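Local coordinates for protein amphinase-2 (Rana pipiens, PDB 2P7S) that cleaves RNA as a secreted, cytotoxic endonuclease of the pancreatic ribonuclease family, more active towards CpA than UpA or UpG, at residues C41-V55 / F74-Y87. Sequence-based numbering, arbitrary orientation.
With NAG (2-acetamido-2-deoxy-beta-D-glucopyranose), chain B; ACT (acetate ion), chain C.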
loop_
_atom_site.group_PDB
_atom_site.type_symbol
_atom_site.label_atom_id
_atom_site.label_comp_id
_atom_site.label_asym_id
_atom_site.label_seq_id
_atom_site.Cartn_x
_atom_site.Cartn_y
_atom_site.Cartn_z
ATOM N N CYS A 41 2.008 4.808 14.209
ATOM C CA CYS A 41 1.868 6.258 14.202
ATOM C C CYS A 41 2.812 6.966 13.229
ATOM O O CYS A 41 3.350 8.026 13.536
ATOM C CB CYS A 41 2.077 6.808 15.619
ATOM S SG CYS A 41 1.684 8.575 15.815
ATOM N N LYS A 42 3.010 6.384 12.053
ATOM C CA LYS A 42 3.874 6.996 11.050
ATOM C C LYS A 42 3.131 8.148 10.373
ATOM O O LYS A 42 1.898 8.162 10.327
ATOM C CB LYS A 42 4.306 5.947 10.020
ATOM C CG LYS A 42 5.281 4.923 10.583
ATOM C CD LYS A 42 6.582 5.598 11.007
ATOM C CE LYS A 42 7.453 4.672 11.835
ATOM N NZ LYS A 42 8.750 5.307 12.225
ATOM N N PRO A 43 3.868 9.130 9.832
ATOM C CA PRO A 43 3.243 10.281 9.168
ATOM C C PRO A 43 2.314 9.998 7.988
ATOM O O PRO A 43 1.302 10.685 7.812
ATOM C CB PRO A 43 4.445 11.150 8.775
ATOM C CG PRO A 43 5.542 10.157 8.609
ATOM C CD PRO A 43 5.338 9.226 9.773
ATOM N N ILE A 44 2.632 8.996 7.176
ATOM C CA ILE A 44 1.776 8.718 6.030
ATOM C C ILE A 44 1.909 7.317 5.442
ATOM O O ILE A 44 2.997 6.728 5.443
ATOM C CB ILE A 44 2.037 9.756 4.910
ATOM C CG1 ILE A 44 1.079 9.525 3.739
ATOM C CG2 ILE A 44 3.496 9.664 4.445
ATOM C CD1 ILE A 44 1.127 10.616 2.684
ATOM N N ASN A 45 0.791 6.785 4.956
ATOM C CA ASN A 45 0.777 5.465 4.321
ATOM C C ASN A 45 -0.456 5.269 3.454
ATOM O O ASN A 45 -1.532 5.774 3.773
ATOM C CB ASN A 45 0.824 4.335 5.347
ATOM C CG ASN A 45 1.129 2.985 4.698
ATOM O OD1 ASN A 45 2.203 2.798 4.122
ATOM N ND2 ASN A 45 0.184 2.056 4.769
ATOM N N THR A 46 -0.296 4.532 2.358
ATOM C CA THR A 46 -1.408 4.258 1.453
ATOM C C THR A 46 -1.748 2.766 1.477
ATOM O O THR A 46 -0.859 1.910 1.410
ATOM C CB THR A 46 -1.072 4.693 0.004
ATOM O OG1 THR A 46 -0.961 6.121 -0.047
ATOM C CG2 THR A 46 -2.167 4.260 -0.952
ATOM N N PHE A 47 -3.039 2.469 1.604
ATOM C CA PHE A 47 -3.531 1.100 1.645
ATOM C C PHE A 47 -4.288 0.739 0.375
ATOM O O PHE A 47 -5.079 1.530 -0.133
ATOM C CB PHE A 47 -4.442 0.908 2.860
ATOM C CG PHE A 47 -3.734 1.068 4.171
ATOM C CD1 PHE A 47 -3.609 2.319 4.766
ATOM C CD2 PHE A 47 -3.157 -0.033 4.794
ATOM C CE1 PHE A 47 -2.914 2.465 5.966
ATOM C CE2 PHE A 47 -2.456 0.102 5.995
ATOM C CZ PHE A 47 -2.334 1.351 6.582
ATOM N N ILE A 48 -4.058 -0.473 -0.116
ATOM C CA ILE A 48 -4.687 -0.943 -1.346
ATOM C C ILE A 48 -5.798 -1.934 -1.006
ATOM O O ILE A 48 -5.539 -2.991 -0.431
ATOM C CB ILE A 48 -3.647 -1.649 -2.255
ATOM C CG1 ILE A 48 -2.397 -0.781 -2.396
ATOM C CG2 ILE A 48 -4.249 -1.925 -3.622
ATOM C CD1 ILE A 48 -1.165 -1.564 -2.846
ATOM N N HIS A 49 -7.031 -1.582 -1.356
ATOM C CA HIS A 49 -8.183 -2.436 -1.083
ATOM C C HIS A 49 -8.312 -3.453 -2.206
ATOM O O HIS A 49 -9.023 -3.229 -3.194
ATOM C CB HIS A 49 -9.448 -1.581 -0.995
ATOM C CG HIS A 49 -9.431 -0.608 0.140
ATOM N ND1 HIS A 49 -9.879 -0.931 1.403
ATOM C CD2 HIS A 49 -8.964 0.661 0.218
ATOM C CE1 HIS A 49 -9.688 0.097 2.211
ATOM N NE2 HIS A 49 -9.133 1.075 1.517
ATOM N N SER A 50 -7.620 -4.574 -2.057
ATOM C CA SER A 50 -7.641 -5.613 -3.078
ATOM C C SER A 50 -7.034 -6.915 -2.587
ATOM O O SER A 50 -6.346 -6.948 -1.562
ATOM C CB SER A 50 -6.862 -5.135 -4.312
ATOM O OG SER A 50 -6.567 -6.202 -5.200
ATOM N N THR A 51 -7.299 -7.984 -3.328
ATOM C CA THR A 51 -6.737 -9.283 -3.015
ATOM C C THR A 51 -5.275 -9.031 -3.385
ATOM O O THR A 51 -4.983 -8.071 -4.099
ATOM C CB THR A 51 -7.332 -10.362 -3.925
ATOM O OG1 THR A 51 -7.427 -9.846 -5.258
ATOM C CG2 THR A 51 -8.729 -10.758 -3.447
ATOM N N THR A 52 -4.367 -9.873 -2.910
ATOM C CA THR A 52 -2.944 -9.686 -3.176
ATOM C C THR A 52 -2.490 -9.992 -4.599
ATOM O O THR A 52 -1.607 -9.317 -5.127
ATOM C CB THR A 52 -2.097 -10.535 -2.221
ATOM O OG1 THR A 52 -2.356 -11.923 -2.462
ATOM C CG2 THR A 52 -2.431 -10.205 -0.779
ATOM N N GLY A 53 -3.088 -11.017 -5.203
ATOM C CA GLY A 53 -2.729 -11.421 -6.553
ATOM C C GLY A 53 -2.659 -10.318 -7.590
ATOM O O GLY A 53 -1.653 -10.200 -8.291
ATOM N N PRO A 54 -3.721 -9.507 -7.734
ATOM C CA PRO A 54 -3.745 -8.411 -8.709
ATOM C C PRO A 54 -2.607 -7.410 -8.494
ATOM O O PRO A 54 -2.105 -6.808 -9.450
ATOM C CB PRO A 54 -5.117 -7.778 -8.483
ATOM C CG PRO A 54 -5.956 -8.949 -8.059
ATOM C CD PRO A 54 -5.039 -9.664 -7.091
ATOM N N VAL A 55 -2.204 -7.229 -7.241
ATOM C CA VAL A 55 -1.120 -6.300 -6.945
ATOM C C VAL A 55 0.216 -6.922 -7.355
ATOM O O VAL A 55 1.091 -6.242 -7.890
ATOM C CB VAL A 55 -1.076 -5.927 -5.439
ATOM C CG1 VAL A 55 0.005 -4.871 -5.197
ATOM C CG2 VAL A 55 -2.428 -5.395 -4.995
ATOM N N PHE A 74 -6.766 0.853 -8.703
ATOM C CA PHE A 74 -7.179 0.218 -7.453
ATOM C C PHE A 74 -7.848 1.237 -6.543
ATOM O O PHE A 74 -7.687 2.441 -6.731
ATOM C CB PHE A 74 -5.977 -0.372 -6.702
ATOM C CG PHE A 74 -5.242 -1.431 -7.462
ATOM C CD1 PHE A 74 -4.334 -1.089 -8.461
ATOM C CD2 PHE A 74 -5.460 -2.775 -7.184
ATOM C CE1 PHE A 74 -3.652 -2.075 -9.169
ATOM C CE2 PHE A 74 -4.786 -3.768 -7.888
ATOM C CZ PHE A 74 -3.880 -3.415 -8.881
ATOM N N THR A 75 -8.605 0.745 -5.567
ATOM C CA THR A 75 -9.266 1.602 -4.586
ATOM C C THR A 75 -8.196 1.827 -3.523
ATOM O O THR A 75 -7.684 0.862 -2.946
ATOM C CB THR A 75 -10.476 0.899 -3.955
ATOM O OG1 THR A 75 -11.404 0.541 -4.985
ATOM C CG2 THR A 75 -11.165 1.815 -2.955
ATOM N N LEU A 76 -7.869 3.091 -3.262
ATOM C CA LEU A 76 -6.811 3.440 -2.317
ATOM C C LEU A 76 -7.183 4.363 -1.166
ATOM O O LEU A 76 -7.793 5.408 -1.377
ATOM C CB LEU A 76 -5.675 4.113 -3.078
ATOM C CG LEU A 76 -5.126 3.399 -4.308
ATOM C CD1 LEU A 76 -4.335 4.396 -5.140
ATOM C CD2 LEU A 76 -4.258 2.228 -3.879
ATOM N N THR A 77 -6.790 3.977 0.045
ATOM C CA THR A 77 -7.025 4.800 1.223
ATOM C C THR A 77 -5.678 5.327 1.693
ATOM O O THR A 77 -4.748 4.561 1.945
ATOM C CB THR A 77 -7.661 4.005 2.368
ATOM O OG1 THR A 77 -9.004 3.665 2.019
ATOM C CG2 THR A 77 -7.662 4.826 3.653
ATOM N N THR A 78 -5.565 6.642 1.796
ATOM C CA THR A 78 -4.325 7.235 2.251
ATOM C C THR A 78 -4.550 7.849 3.629
ATOM O O THR A 78 -5.492 8.610 3.824
ATOM C CB THR A 78 -3.836 8.320 1.250
ATOM O OG1 THR A 78 -3.475 7.691 0.013
ATOM C CG2 THR A 78 -2.629 9.060 1.804
ATOM N N CYS A 79 -3.707 7.469 4.585
ATOM C CA CYS A 79 -3.778 7.993 5.948
ATOM C C CYS A 79 -2.656 9.019 6.082
ATOM O O CYS A 79 -1.492 8.697 5.827
ATOM C CB CYS A 79 -3.543 6.878 6.959
ATOM S SG CYS A 79 -4.723 5.500 6.837
ATOM N N LYS A 80 -2.986 10.238 6.498
ATOM C CA LYS A 80 -1.955 11.263 6.614
ATOM C C LYS A 80 -2.268 12.354 7.638
ATOM O O LYS A 80 -3.320 12.341 8.291
ATOM C CB LYS A 80 -1.748 11.921 5.251
ATOM C CG LYS A 80 -2.966 12.698 4.768
ATOM C CD LYS A 80 -2.694 13.344 3.425
ATOM C CE LYS A 80 -3.836 14.249 3.004
ATOM N NZ LYS A 80 -3.525 14.937 1.721
ATOM N N ASN A 81 -1.333 13.292 7.760
ATOM C CA ASN A 81 -1.459 14.437 8.655
ATOM C C ASN A 81 -1.876 14.087 10.078
ATOM O O ASN A 81 -2.839 14.647 10.614
ATOM C CB ASN A 81 -2.445 15.445 8.062
ATOM C CG ASN A 81 -2.060 15.864 6.657
ATOM O OD1 ASN A 81 -0.947 15.587 6.207
ATOM N ND2 ASN A 81 -2.970 16.532 5.959
ATOM N N PRO A 82 -1.147 13.166 10.720
ATOM C CA PRO A 82 -1.512 12.798 12.087
ATOM C C PRO A 82 -1.320 13.931 13.093
ATOM O O PRO A 82 -0.456 14.796 12.932
ATOM C CB PRO A 82 -0.589 11.619 12.377
ATOM C CG PRO A 82 0.660 12.000 11.615
ATOM C CD PRO A 82 0.086 12.474 10.298
ATOM N N ILE A 83 -2.160 13.911 14.118
ATOM C CA ILE A 83 -2.117 14.855 15.226
ATOM C C ILE A 83 -2.279 13.897 16.399
ATOM O O ILE A 83 -3.365 13.355 16.607
ATOM C CB ILE A 83 -3.317 15.827 15.227
ATOM C CG1 ILE A 83 -3.377 16.616 13.915
ATOM C CG2 ILE A 83 -3.200 16.778 16.419
ATOM C CD1 ILE A 83 -2.230 17.574 13.711
ATOM N N ARG A 84 -1.203 13.663 17.138
ATOM C CA ARG A 84 -1.247 12.732 18.263
ATOM C C ARG A 84 -1.752 11.365 17.794
ATOM O O ARG A 84 -2.570 10.722 18.449
ATOM C CB ARG A 84 -2.139 13.285 19.380
ATOM C CG ARG A 84 -1.471 14.393 20.185
ATOM C CD ARG A 84 -2.378 14.910 21.287
ATOM N NE ARG A 84 -3.537 15.613 20.748
ATOM C CZ ARG A 84 -3.482 16.797 20.145
ATOM N NH1 ARG A 84 -2.316 17.418 20.003
ATOM N NH2 ARG A 84 -4.591 17.360 19.682
ATOM N N CYS A 85 -1.246 10.946 16.636
ATOM C CA CYS A 85 -1.573 9.665 16.011
ATOM C C CYS A 85 -3.008 9.466 15.527
ATOM O O CYS A 85 -3.470 8.336 15.388
ATOM C CB CYS A 85 -1.167 8.515 16.935
ATOM S SG CYS A 85 0.558 8.659 17.511
ATOM N N LYS A 86 -3.709 10.567 15.278
ATOM C CA LYS A 86 -5.072 10.531 14.748
ATOM C C LYS A 86 -4.918 11.153 13.358
ATOM O O LYS A 86 -4.322 12.224 13.209
ATOM C CB LYS A 86 -6.019 11.346 15.628
ATOM C CG LYS A 86 -6.265 10.729 17.004
ATOM C CD LYS A 86 -7.079 9.445 16.890
ATOM C CE LYS A 86 -7.494 8.916 18.256
ATOM N NZ LYS A 86 -6.338 8.428 19.064
ATOM N N TYR A 87 -5.467 10.490 12.347
ATOM C CA TYR A 87 -5.288 10.918 10.961
ATOM C C TYR A 87 -6.438 11.469 10.136
ATOM O O TYR A 87 -7.610 11.297 10.464
ATOM C CB TYR A 87 -4.738 9.747 10.146
ATOM C CG TYR A 87 -3.476 9.109 10.664
ATOM C CD1 TYR A 87 -3.466 8.381 11.855
ATOM C CD2 TYR A 87 -2.288 9.210 9.940
ATOM C CE1 TYR A 87 -2.294 7.768 12.310
ATOM C CE2 TYR A 87 -1.124 8.607 10.381
ATOM C CZ TYR A 87 -1.128 7.889 11.561
ATOM O OH TYR A 87 0.038 7.295 11.976
HETATM C C1 NAG B . -9.541 9.447 13.113
HETATM C C2 NAG B . -11.015 9.434 12.684
HETATM C C3 NAG B . -11.363 10.759 12.002
HETATM C C4 NAG B . -11.044 11.907 12.958
HETATM C C5 NAG B . -9.556 11.843 13.327
HETATM C C6 NAG B . -9.118 12.946 14.282
HETATM C C7 NAG B . -12.387 7.639 11.840
HETATM C C8 NAG B . -12.569 6.519 10.830
HETATM N N2 NAG B . -11.253 8.329 11.775
HETATM O O3 NAG B . -12.737 10.782 11.650
HETATM O O4 NAG B . -11.354 13.167 12.332
HETATM O O5 NAG B . -9.265 10.577 13.963
HETATM O O6 NAG B . -9.801 12.854 15.523
HETATM O O7 NAG B . -13.272 7.875 12.664
HETATM C C ACT C . 0.639 8.777 -1.965
HETATM O O ACT C . 1.030 8.988 -3.136
HETATM O OXT ACT C . 0.815 7.702 -1.222
HETATM C CH3 ACT C . -0.137 9.904 -1.305
HETATM O O HOH W 1 1.470 13.206 6.864
HETATM O O HOH W 2 -8.469 -2.043 -5.669
#
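The antiparallel strand pair 45-49/74-83 of the ribonuclease A fold joins the probable substrate-binding stretch K42-T46 to the central sheet; the short axes run at 156°. N45 and F47 form hydrogen-bonded pairs with C79 and T77, F47 N reaching T77 O at 2.7 Å. Between them, at the non-hydrogen-bonded pair, T46 OG1 lies 3.0 Å from T78 OG1 and donates to OXT of an acetate ion, probably from the crystallisation liquor. On the other face, H49 CG stands anti to the carbonyl carbon, beside the backbone N, which carries NE2 across to T77 OG1; they share a hydrogen bond of 2.6 Å at the imidazole edge. With H49 ND1 held by Q19 O, both ring nitrogens are engaged, which fixes the ring's rotation. C79 SG, disulfide-bonded to C26, approaches F47 CE1 obliquely at 3.6 Å, while N45 ND2, hydrogen-bonded to K14 O, sits above one face of that ring, displaced toward its rim. Ahead of strand 45-49 in the chain, the C41-C85 disulfide (chi3 -92°) ties the loop to the 83-86 turn, and Y87 OH donates to K42 O at 2.6 Å, tilted 24° from the carbonyl plane. A phenylalanine in place of the tyrosine would probably leave K42 O without this donor and the loop less firmly set beside the disulfide. P82 CB rests on one face of the Y87 ring, toward its rim. At the far end, I48 CG2 meets F74 CD2 at 3.9 Å, and P54 and V55 of helix 52-56 touch the ring at CE2. Helix 6-15 packs against I48 and V55 through F11, while strand 86-101 flanks strand 74-83, its I96 touching I48 and L76.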